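Local coordinates for WbbM protein (Klebsiella pneumoniae, PDB 6U4B), which acts as a bifunctional glycosyltransferase, consistent with a role in polymerising the O-antigen polysaccharide, at residues Y169-R174 with A258-N263; V435-V440 with N467-F472; M494-A499 with M510-Y515. All blocks are in the same frame, centred on the assembly; numbering follows the deposited sequence.

Overall arrangement
The three contacts come in series along the chain and fall into two regions. Contact 1 lies in the DUF4422 range, where helix 168-173 meets helix 253-272. Contacts 2 and 3 both lie in the glycosyltransferase family 8 range, on the opposite side of the chain's centre, with centres 68 and 55 Å from that of contact 1. Contact 2 joins helix 434-441 to the loop before strand 472-473, a strand of the mixed sheet there; contact 3 pairs helices 489-499 and 505-513. Their own centres are only about 17 Å apart, and they touch: F472 N bonds to N511 OD1, and N467 N to Y515 OH. Two well-spaced regions fit a bifunctional enzyme.

Contact 1: residues Y169-R174 with A258-N263; sequences YDHYER and AERLFN
Helix 168-173 brings H171 and Y172 up to R260 on the long helix 253-272, the backbones standing well apart, with 9.0 Å between the CA atoms of Y172 and R260, so that it is mainly the long side chain of R260 that spans the gap, its NH2 coming to 4.1 Å from CA of Y172. R260 carries most of the contact. Its chain leaves CG anti to the carbonyl carbon and then bends at chi2 (77°), which delivers the guanidinium to Y172. There the tyrosine ring presents an edge: CD2 of Y172 stands over the centre of one guanidinium face, 3.3 Å from NE of R260 and 3.4 Å from its CZ. The two planes are 74° apart, so this is ring edge against guanidinium face and not a stack of the flat groups. The aliphatic part of R260 joins in, CD lying in the plane of the tyrosine ring 3.8 Å from CD2 of Y172.

H171 is a looser second neighbour. Its CD2 comes to 4.1 Å from NH2 of R260, the imidazole and guanidinium planes tilted 30° from each other. Each polar group also has a partner outside the contact: ND1 of H171 bonds to S165 OG, and NH1 of R260 to the backbone oxygen of H256, one turn back in its helix. Such a bond should hold the guanidinium's rotation steady and keep its face turned to Y172.

Within the DUF4422 region the contact is closed in by aromatic groups: Y212 touches R260 and meets the H171 ring edge-to-face, Y183 of helix 180-193 meets the Y172 ring and R260, F204 of helix 198-206 touches R260, and W158 of strand 152-159 meets the H171 ring.

Contact 2: residues V435-V440 with N467-F472; sequences VMEGFV and NPDEYF
M436 and Y471 form a Met-aromatic contact between helix 434-441 and the loop leading into strand 472-473, in the family 8 glycosyltransferase region, whose relatives have the GT-A fold. Strand 472-473 belongs to the mixed sheet there. The backbones come close, with the CA atoms of M436 and Y471 7.1 Å apart.

The apolar part is one methionine curled over one face of the tyrosine. Bends at chi2 (63°) and chi3 (71°) fold the M436 chain back, so that both its ends reach the ring while the sulfur arches above it. CG makes a CH-pi contact near one rim, 3.5 Å from CD1 of Y471, and CE of M436 settles at the far end, 3.6 Å from CZ of Y471. Between them SD stands 4.5 Å above the ring centroid, almost on the normal. L459 of helix 455-461 touches both side chains.

Charges meet on another flank. E437 and D469 lie side by side and point the same way, with 4.4 Å between OE2 of E437 and OD2 of D469. K432 probably offsets that repulsion: its NZ makes a salt bridge to E437 OE2 and a long, weak ion pair with D469, while E437 OE1 bonds to T545.

The loop is shaped by an Asx turn, in which D469 N reaches N467 OD1 at 3.2 Å from well above the carbonyl plane. The Y471 side chain lies about 11 Å from that of the magnesium ligand H560, and its OH is gripped twice, by D508 OD1 and Q507 NE2.

Contact 3: residues M494-A499 with M510-Y515; sequences MRVLKA and MNKVFY
V496 meets V513 and K512 where two consecutive helices, 489-499 and 505-513, pack beside each other in the family 8 glycosyltransferase region. The backbones approach most closely at the two valines, whose CA atoms are 7.9 Å apart.

Apolar contact does nearly all the work. One methyl of V496 does the touching: with CG1 anti to the backbone N (chi1 167°), CG2 is left facing the other helix. It lies 3.7 Å from CG2 of V513, and the two valines slide past each other in opposite directions. The same methyl also meets the lysine, CE of K512 lying 3.9 Å away. I509, one turn earlier in helix 505-513, adds to the packing on V496, while V513 also rests on T489, E492 and L493.

The polar element is the end of K512. Its chain runs extended as far as CE and then turns at chi4 (57°), where NZ hydrogen-bonds to N464 OD1. NH2 of R495 stands 5.0 Å from this amine, two like charges without direct contact, and R495 NH2 has its own salt bridge to E492.

The chemistry is therefore divided along the lysine: its last methylene, CE, packs on the methyl of V496, while NZ, one bond farther on, turns to N464. Between these two segments the contact itself is small and apolar, and polar groups find partners outside it, V496 O among them, bonded to Y502 OH.

Contact 1: residues Y169-R174 with A258-N263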
loop_
_atom_site.group_PDB
_atom_site.type_symbol
_atom_site.label_atom_id
_atom_site.label_comp_id
_atom_site.label_asym_id
_atom_site.label_seq_id
_atom_site.Cartn_x
_atom_site.Cartn_y
_atom_site.Cartn_z
ATOM N N TYR A 169 -57.355 -0.922 25.484
ATOM C CA TYR A 169 -56.884 -2.224 25.024
ATOM C C TYR A 169 -57.285 -2.459 23.575
ATOM O O TYR A 169 -56.449 -2.807 22.734
ATOM C CB TYR A 169 -57.439 -3.331 25.921
ATOM C CG TYR A 169 -57.050 -4.730 25.484
ATOM C CD1 TYR A 169 -57.826 -5.439 24.575
ATOM C CD2 TYR A 169 -55.910 -5.340 25.984
ATOM C CE1 TYR A 169 -57.473 -6.711 24.173
ATOM C CE2 TYR A 169 -55.551 -6.614 25.590
ATOM C CZ TYR A 169 -56.335 -7.294 24.685
ATOM O OH TYR A 169 -55.979 -8.564 24.290
ATOM N N ASP A 170 -58.571 -2.273 23.269
ATOM C CA ASP A 170 -59.053 -2.472 21.908
ATOM C C ASP A 170 -58.385 -1.510 20.932
ATOM O O ASP A 170 -58.234 -1.833 19.748
ATOM C CB ASP A 170 -60.576 -2.317 21.879
ATOM C CG ASP A 170 -61.176 -2.659 20.533
ATOM O OD1 ASP A 170 -60.786 -3.690 19.943
ATOM O OD2 ASP A 170 -62.059 -1.904 20.074
ATOM N N HIS A 171 -57.963 -0.336 21.411
ATOM C CA HIS A 171 -57.296 0.624 20.540
ATOM C C HIS A 171 -55.935 0.107 20.091
ATOM O O HIS A 171 -55.507 0.369 18.960
ATOM C CB HIS A 171 -57.151 1.969 21.251
ATOM C CG HIS A 171 -56.744 3.091 20.347
ATOM N ND1 HIS A 171 -57.532 3.528 19.304
ATOM C CD2 HIS A 171 -55.634 3.868 20.329
ATOM C CE1 HIS A 171 -56.927 4.525 18.683
ATOM N NE2 HIS A 171 -55.774 4.751 19.286
ATOM N N TYR A 172 -55.233 -0.620 20.963
ATOM C CA TYR A 172 -53.978 -1.233 20.546
ATOM C C TYR A 172 -54.227 -2.325 19.514
ATOM O O TYR A 172 -53.502 -2.423 18.517
ATOM C CB TYR A 172 -53.229 -1.799 21.755
ATOM C CG TYR A 172 -51.764 -2.090 21.481
ATOM C CD1 TYR A 172 -51.377 -3.208 20.749
ATOM C CD2 TYR A 172 -50.770 -1.246 21.958
ATOM C CE1 TYR A 172 -50.040 -3.471 20.495
ATOM C CE2 TYR A 172 -49.432 -1.500 21.712
ATOM C CZ TYR A 172 -49.074 -2.614 20.981
ATOM O OH TYR A 172 -47.745 -2.867 20.734
ATOM N N GLU A 173 -55.257 -3.146 19.730
ATOM C CA GLU A 173 -55.503 -4.276 18.841
ATOM C C GLU A 173 -55.901 -3.814 17.445
ATOM O O GLU A 173 -55.504 -4.428 16.447
ATOM C CB GLU A 173 -56.578 -5.183 19.434
ATOM C CG GLU A 173 -56.936 -6.356 18.545
ATOM C CD GLU A 173 -57.644 -7.461 19.296
ATOM O OE1 GLU A 173 -57.705 -7.389 20.541
ATOM O OE2 GLU A 173 -58.134 -8.403 18.641
ATOM N N ARG A 174 -56.678 -2.739 17.349
ATOM C CA ARG A 174 -57.108 -2.228 16.054
ATOM C C ARG A 174 -56.057 -1.359 15.376
ATOM O O ARG A 174 -56.292 -0.899 14.253
ATOM C CB ARG A 174 -58.411 -1.441 16.214
ATOM C CG ARG A 174 -59.577 -2.289 16.683
ATOM C CD ARG A 174 -60.719 -1.440 17.224
ATOM N NE ARG A 174 -61.316 -0.579 16.206
ATOM C CZ ARG A 174 -61.040 0.714 16.067
ATOM N NH1 ARG A 174 -61.631 1.420 15.114
ATOM N NH2 ARG A 174 -60.174 1.302 16.881
ATOM N N ALA A 258 -44.720 1.464 25.484
ATOM C CA ALA A 258 -44.383 2.351 26.591
ATOM C C ALA A 258 -45.406 3.463 26.778
ATOM O O ALA A 258 -45.531 3.988 27.892
ATOM C CB ALA A 258 -42.995 2.955 26.377
ATOM N N GLU A 259 -46.122 3.849 25.718
ATOM C CA GLU A 259 -47.177 4.847 25.876
ATOM C C GLU A 259 -48.300 4.321 26.761
ATOM O O GLU A 259 -48.908 5.079 27.529
ATOM C CB GLU A 259 -47.728 5.253 24.512
ATOM C CG GLU A 259 -46.767 6.032 23.641
ATOM C CD GLU A 259 -47.412 6.475 22.342
ATOM O OE1 GLU A 259 -46.729 6.449 21.297
ATOM O OE2 GLU A 259 -48.609 6.832 22.366
ATOM N N ARG A 260 -48.596 3.024 26.658
ATOM C CA ARG A 260 -49.622 2.417 27.501
ATOM C C ARG A 260 -49.111 2.202 28.918
ATOM O O ARG A 260 -49.844 2.436 29.885
ATOM C CB ARG A 260 -50.090 1.086 26.904
ATOM C CG ARG A 260 -51.053 1.215 25.732
ATOM C CD ARG A 260 -50.351 1.601 24.437
ATOM N NE ARG A 260 -51.297 1.758 23.340
ATOM C CZ ARG A 260 -50.964 2.175 22.125
ATOM N NH1 ARG A 260 -49.702 2.477 21.850
ATOM N NH2 ARG A 260 -51.893 2.292 21.187
ATOM N N LEU A 261 -47.858 1.756 29.056
ATOM C CA LEU A 261 -47.286 1.557 30.384
ATOM C C LEU A 261 -47.217 2.868 31.155
ATOM O O LEU A 261 -47.394 2.887 32.381
ATOM C CB LEU A 261 -45.899 0.925 30.265
ATOM C CG LEU A 261 -45.849 -0.479 29.659
ATOM C CD1 LEU A 261 -44.407 -0.934 29.465
ATOM C CD2 LEU A 261 -46.613 -1.463 30.533
ATOM N N PHE A 262 -46.954 3.971 30.450
ATOM C CA PHE A 262 -46.962 5.293 31.065
ATOM C C PHE A 262 -48.287 5.558 31.775
ATOM O O PHE A 262 -48.315 6.038 32.915
ATOM C CB PHE A 262 -46.687 6.345 29.987
ATOM C CG PHE A 262 -46.506 7.743 30.514
ATOM C CD1 PHE A 262 -45.573 8.017 31.499
ATOM C CD2 PHE A 262 -47.247 8.792 29.992
ATOM C CE1 PHE A 262 -45.401 9.306 31.972
ATOM C CE2 PHE A 262 -47.080 10.081 30.460
ATOM C CZ PHE A 262 -46.155 10.338 31.451
ATOM N N ASN A 263 -49.400 5.229 31.115
ATOM C CA ASN A 263 -50.716 5.419 31.717
ATOM C C ASN A 263 -50.938 4.470 32.888
ATOM O O ASN A 263 -51.472 4.876 33.927
ATOM C CB ASN A 263 -51.803 5.223 30.664
ATOM C CG ASN A 263 -51.878 6.372 29.682
ATOM O OD1 ASN A 263 -52.640 7.321 29.879
ATOM N ND2 ASN A 263 -51.090 6.296 28.617
#

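Contact 2: residues V435-V440 with N467-F472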
loop_
_atom_site.group_PDB
_atom_site.type_symbol
_atom_site.label_atom_id
_atom_site.label_comp_id
_atom_site.label_asym_id
_atom_site.label_seq_id
_atom_site.Cartn_x
_atom_site.Cartn_y
_atom_site.Cartn_z
ATOM N N VAL A 435 -7.876 32.625 -14.443
ATOM C CA VAL A 435 -8.804 32.313 -15.526
ATOM C C VAL A 435 -9.734 33.492 -15.776
ATOM O O VAL A 435 -9.970 33.881 -16.928
ATOM C CB VAL A 435 -9.591 31.026 -15.220
ATOM C CG1 VAL A 435 -10.650 30.795 -16.286
ATOM C CG2 VAL A 435 -8.652 29.836 -15.144
ATOM N N MET A 436 -10.274 34.083 -14.707
ATOM C CA MET A 436 -11.043 35.312 -14.865
ATOM C C MET A 436 -10.173 36.436 -15.409
ATOM O O MET A 436 -10.651 37.272 -16.184
ATOM C CB MET A 436 -11.675 35.718 -13.533
ATOM C CG MET A 436 -12.464 37.024 -13.585
ATOM S SD MET A 436 -13.883 36.961 -14.697
ATOM C CE MET A 436 -14.979 35.867 -13.792
ATOM N N GLU A 437 -8.894 36.466 -15.025
ATOM C CA GLU A 437 -7.968 37.430 -15.611
ATOM C C GLU A 437 -7.913 37.278 -17.125
ATOM O O GLU A 437 -7.854 38.273 -17.857
ATOM C CB GLU A 437 -6.578 37.260 -14.997
ATOM C CG GLU A 437 -5.568 38.321 -15.421
ATOM C CD GLU A 437 -4.193 38.080 -14.829
ATOM O OE1 GLU A 437 -3.190 38.227 -15.561
ATOM O OE2 GLU A 437 -4.114 37.732 -13.630
ATOM N N GLY A 438 -7.948 36.036 -17.614
ATOM C CA GLY A 438 -7.990 35.821 -19.052
ATOM C C GLY A 438 -9.328 36.190 -19.661
ATOM O O GLY A 438 -9.385 36.731 -20.768
ATOM N N PHE A 439 -10.424 35.898 -18.952
ATOM C CA PHE A 439 -11.744 36.269 -19.450
ATOM C C PHE A 439 -11.857 37.775 -19.643
ATOM O O PHE A 439 -12.431 38.243 -20.634
ATOM C CB PHE A 439 -12.831 35.772 -18.496
ATOM C CG PHE A 439 -13.031 34.281 -18.519
ATOM C CD1 PHE A 439 -12.521 33.514 -19.553
ATOM C CD2 PHE A 439 -13.739 33.651 -17.509
ATOM C CE1 PHE A 439 -12.708 32.143 -19.575
ATOM C CE2 PHE A 439 -13.929 32.282 -17.525
ATOM C CZ PHE A 439 -13.412 31.527 -18.561
ATOM N N VAL A 440 -11.317 38.555 -18.704
ATOM C CA VAL A 440 -11.368 40.008 -18.830
ATOM C C VAL A 440 -10.483 40.472 -19.979
ATOM O O VAL A 440 -10.886 41.305 -20.800
ATOM C CB VAL A 440 -10.968 40.677 -17.504
ATOM C CG1 VAL A 440 -10.894 42.190 -17.678
ATOM C CG2 VAL A 440 -11.949 40.312 -16.408
ATOM N N ASN A 467 -11.702 47.541 -9.434
ATOM C CA ASN A 467 -10.566 46.891 -10.082
ATOM C C ASN A 467 -10.904 45.432 -10.363
ATOM O O ASN A 467 -10.748 44.572 -9.476
ATOM C CB ASN A 467 -9.318 47.007 -9.211
ATOM C CG ASN A 467 -8.084 46.458 -9.890
ATOM O OD1 ASN A 467 -8.091 46.182 -11.091
ATOM N ND2 ASN A 467 -7.012 46.299 -9.125
ATOM N N PRO A 468 -11.355 45.105 -11.578
ATOM C CA PRO A 468 -11.681 43.704 -11.902
ATOM C C PRO A 468 -10.511 42.754 -11.722
ATOM O O PRO A 468 -10.723 41.534 -11.678
ATOM C CB PRO A 468 -12.116 43.770 -13.373
ATOM C CG PRO A 468 -12.490 45.217 -13.602
ATOM C CD PRO A 468 -11.597 46.018 -12.708
ATOM N N ASP A 469 -9.292 43.277 -11.599
ATOM C CA ASP A 469 -8.115 42.430 -11.479
ATOM C C ASP A 469 -8.019 41.748 -10.119
ATOM O O ASP A 469 -7.246 40.798 -9.972
ATOM C CB ASP A 469 -6.864 43.265 -11.753
ATOM C CG ASP A 469 -5.643 42.416 -12.022
ATOM O OD1 ASP A 469 -4.760 42.345 -11.142
ATOM O OD2 ASP A 469 -5.577 41.803 -13.110
ATOM N N GLU A 470 -8.788 42.195 -9.129
ATOM C CA GLU A 470 -8.751 41.602 -7.798
ATOM C C GLU A 470 -9.729 40.443 -7.642
ATOM O O GLU A 470 -9.964 39.989 -6.517
ATOM C CB GLU A 470 -9.021 42.673 -6.738
ATOM C CG GLU A 470 -7.876 43.666 -6.577
ATOM C CD GLU A 470 -8.218 44.806 -5.642
ATOM O OE1 GLU A 470 -9.345 44.813 -5.106
ATOM O OE2 GLU A 470 -7.364 45.698 -5.446
ATOM N N TYR A 471 -10.291 39.954 -8.743
ATOM C CA TYR A 471 -11.208 38.824 -8.698
ATOM C C TYR A 471 -10.471 37.573 -8.231
ATOM O O TYR A 471 -9.446 37.194 -8.806
ATOM C CB TYR A 471 -11.816 38.605 -10.081
ATOM C CG TYR A 471 -12.977 37.642 -10.124
ATOM C CD1 TYR A 471 -12.769 36.270 -10.229
ATOM C CD2 TYR A 471 -14.287 38.105 -10.078
ATOM C CE1 TYR A 471 -13.831 35.390 -10.282
ATOM C CE2 TYR A 471 -15.354 37.235 -10.126
ATOM C CZ TYR A 471 -15.124 35.879 -10.229
ATOM O OH TYR A 471 -16.190 35.012 -10.278
ATOM N N PHE A 472 -10.988 36.930 -7.186
ATOM C CA PHE A 472 -10.337 35.779 -6.580
ATOM C C PHE A 472 -11.108 34.498 -6.878
ATOM O O PHE A 472 -12.328 34.515 -7.070
ATOM C CB PHE A 472 -10.194 35.953 -5.060
ATOM C CG PHE A 472 -11.506 35.960 -4.316
ATOM C CD1 PHE A 472 -12.105 34.773 -3.917
ATOM C CD2 PHE A 472 -12.128 37.156 -3.995
ATOM C CE1 PHE A 472 -13.305 34.777 -3.232
ATOM C CE2 PHE A 472 -13.326 37.167 -3.307
ATOM C CZ PHE A 472 -13.915 35.978 -2.926
#

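Contact 3: residues M494-A499 with M510-Y515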
loop_
_atom_site.group_PDB
_atom_site.type_symbol
_atom_site.label_atom_id
_atom_site.label_comp_id
_atom_site.label_asym_id
_atom_site.label_seq_id
_atom_site.Cartn_x
_atom_site.Cartn_y
_atom_site.Cartn_z
ATOM N N MET A 494 -26.701 36.783 1.900
ATOM C CA MET A 494 -28.061 36.373 1.577
ATOM C C MET A 494 -28.779 37.437 0.759
ATOM O O MET A 494 -29.474 37.117 -0.213
ATOM C CB MET A 494 -28.834 36.068 2.860
ATOM C CG MET A 494 -28.292 34.876 3.642
ATOM S SD MET A 494 -28.348 33.319 2.722
ATOM C CE MET A 494 -26.664 33.193 2.113
ATOM N N ARG A 495 -28.619 38.710 1.133
ATOM C CA ARG A 495 -29.263 39.782 0.382
ATOM C C ARG A 495 -28.806 39.784 -1.072
ATOM O O ARG A 495 -29.630 39.891 -1.988
ATOM C CB ARG A 495 -28.976 41.129 1.041
ATOM C CG ARG A 495 -29.866 42.257 0.536
ATOM C CD ARG A 495 -29.335 43.607 0.987
ATOM N NE ARG A 495 -27.977 43.844 0.500
ATOM C CZ ARG A 495 -27.691 44.375 -0.684
ATOM N NH1 ARG A 495 -28.669 44.727 -1.509
ATOM N NH2 ARG A 495 -26.427 44.553 -1.043
ATOM N N VAL A 496 -27.497 39.645 -1.302
ATOM C CA VAL A 496 -26.974 39.612 -2.665
ATOM C C VAL A 496 -27.480 38.376 -3.402
ATOM O O VAL A 496 -27.795 38.437 -4.597
ATOM C CB VAL A 496 -25.435 39.677 -2.642
ATOM C CG1 VAL A 496 -24.855 39.330 -4.007
ATOM C CG2 VAL A 496 -24.973 41.056 -2.205
ATOM N N LEU A 497 -27.574 37.241 -2.704
ATOM C CA LEU A 497 -28.105 36.028 -3.319
ATOM C C LEU A 497 -29.533 36.233 -3.815
ATOM O O LEU A 497 -29.899 35.745 -4.890
ATOM C CB LEU A 497 -28.040 34.869 -2.321
ATOM C CG LEU A 497 -28.637 33.508 -2.699
ATOM C CD1 LEU A 497 -27.854 32.855 -3.829
ATOM C CD2 LEU A 497 -28.675 32.597 -1.481
ATOM N N LYS A 498 -30.350 36.963 -3.049
ATOM C CA LYS A 498 -31.737 37.205 -3.445
ATOM C C LYS A 498 -31.834 38.049 -4.707
ATOM O O LYS A 498 -32.720 37.828 -5.541
ATOM C CB LYS A 498 -32.495 37.921 -2.335
ATOM C CG LYS A 498 -32.505 37.236 -0.993
ATOM C CD LYS A 498 -33.437 37.970 -0.056
ATOM C CE LYS A 498 -34.799 38.159 -0.693
ATOM N NZ LYS A 498 -35.636 39.148 0.034
ATOM N N ALA A 499 -30.934 39.021 -4.859
ATOM C CA ALA A 499 -31.170 40.123 -5.787
ATOM C C ALA A 499 -31.224 39.655 -7.235
ATOM O O ALA A 499 -32.087 40.099 -8.001
ATOM C CB ALA A 499 -30.090 41.189 -5.609
ATOM N N MET A 510 -19.504 36.225 -3.617
ATOM C CA MET A 510 -18.450 36.469 -2.639
ATOM C C MET A 510 -17.443 37.498 -3.135
ATOM O O MET A 510 -16.917 38.277 -2.332
ATOM C CB MET A 510 -17.750 35.153 -2.282
ATOM C CG MET A 510 -18.631 34.191 -1.492
ATOM S SD MET A 510 -17.770 32.691 -0.971
ATOM C CE MET A 510 -17.557 31.856 -2.544
ATOM N N ASN A 511 -17.158 37.521 -4.439
ATOM C CA ASN A 511 -16.275 38.557 -4.970
ATOM C C ASN A 511 -16.883 39.942 -4.784
ATOM O O ASN A 511 -16.170 40.909 -4.490
ATOM C CB ASN A 511 -15.983 38.291 -6.445
ATOM C CG ASN A 511 -14.667 37.566 -6.656
ATOM O OD1 ASN A 511 -13.605 38.187 -6.677
ATOM N ND2 ASN A 511 -14.730 36.248 -6.814
ATOM N N LYS A 512 -18.203 40.055 -4.937
ATOM C CA LYS A 512 -18.864 41.342 -4.748
ATOM C C LYS A 512 -18.879 41.743 -3.279
ATOM O O LYS A 512 -18.538 42.880 -2.932
ATOM C CB LYS A 512 -20.284 41.284 -5.316
ATOM C CG LYS A 512 -21.188 42.438 -4.884
ATOM C CD LYS A 512 -22.480 42.460 -5.693
ATOM C CE LYS A 512 -23.545 43.328 -5.033
ATOM N NZ LYS A 512 -23.103 44.732 -4.817
ATOM N N VAL A 513 -19.260 40.817 -2.395
ATOM C CA VAL A 513 -19.406 41.168 -0.987
ATOM C C VAL A 513 -18.046 41.337 -0.316
ATOM O O VAL A 513 -17.887 42.187 0.567
ATOM C CB VAL A 513 -20.278 40.120 -0.268
ATOM C CG1 VAL A 513 -20.308 40.374 1.231
ATOM C CG2 VAL A 513 -21.689 40.140 -0.829
ATOM N N PHE A 514 -17.043 40.565 -0.728
ATOM C CA PHE A 514 -15.732 40.622 -0.092
ATOM C C PHE A 514 -14.770 41.582 -0.786
ATOM O O PHE A 514 -13.591 41.619 -0.422
ATOM C CB PHE A 514 -15.098 39.224 -0.032
ATOM C CG PHE A 514 -15.967 38.177 0.625
ATOM C CD1 PHE A 514 -16.961 38.534 1.523
ATOM C CD2 PHE A 514 -15.781 36.831 0.343
ATOM C CE1 PHE A 514 -17.756 37.572 2.122
ATOM C CE2 PHE A 514 -16.571 35.865 0.941
ATOM C CZ PHE A 514 -17.561 36.236 1.831
ATOM N N TYR A 515 -15.240 42.359 -1.763
ATOM C CA TYR A 515 -14.344 43.214 -2.535
ATOM C C TYR A 515 -13.592 44.183 -1.630
ATOM O O TYR A 515 -14.177 44.796 -0.730
ATOM C CB TYR A 515 -15.118 43.996 -3.597
ATOM C CG TYR A 515 -14.209 44.838 -4.466
ATOM C CD1 TYR A 515 -13.286 44.237 -5.314
ATOM C CD2 TYR A 515 -14.258 46.226 -4.427
ATOM C CE1 TYR A 515 -12.444 44.992 -6.105
ATOM C CE2 TYR A 515 -13.416 46.992 -5.219
ATOM C CZ TYR A 515 -12.513 46.366 -6.055
ATOM O OH TYR A 515 -11.671 47.104 -6.848
#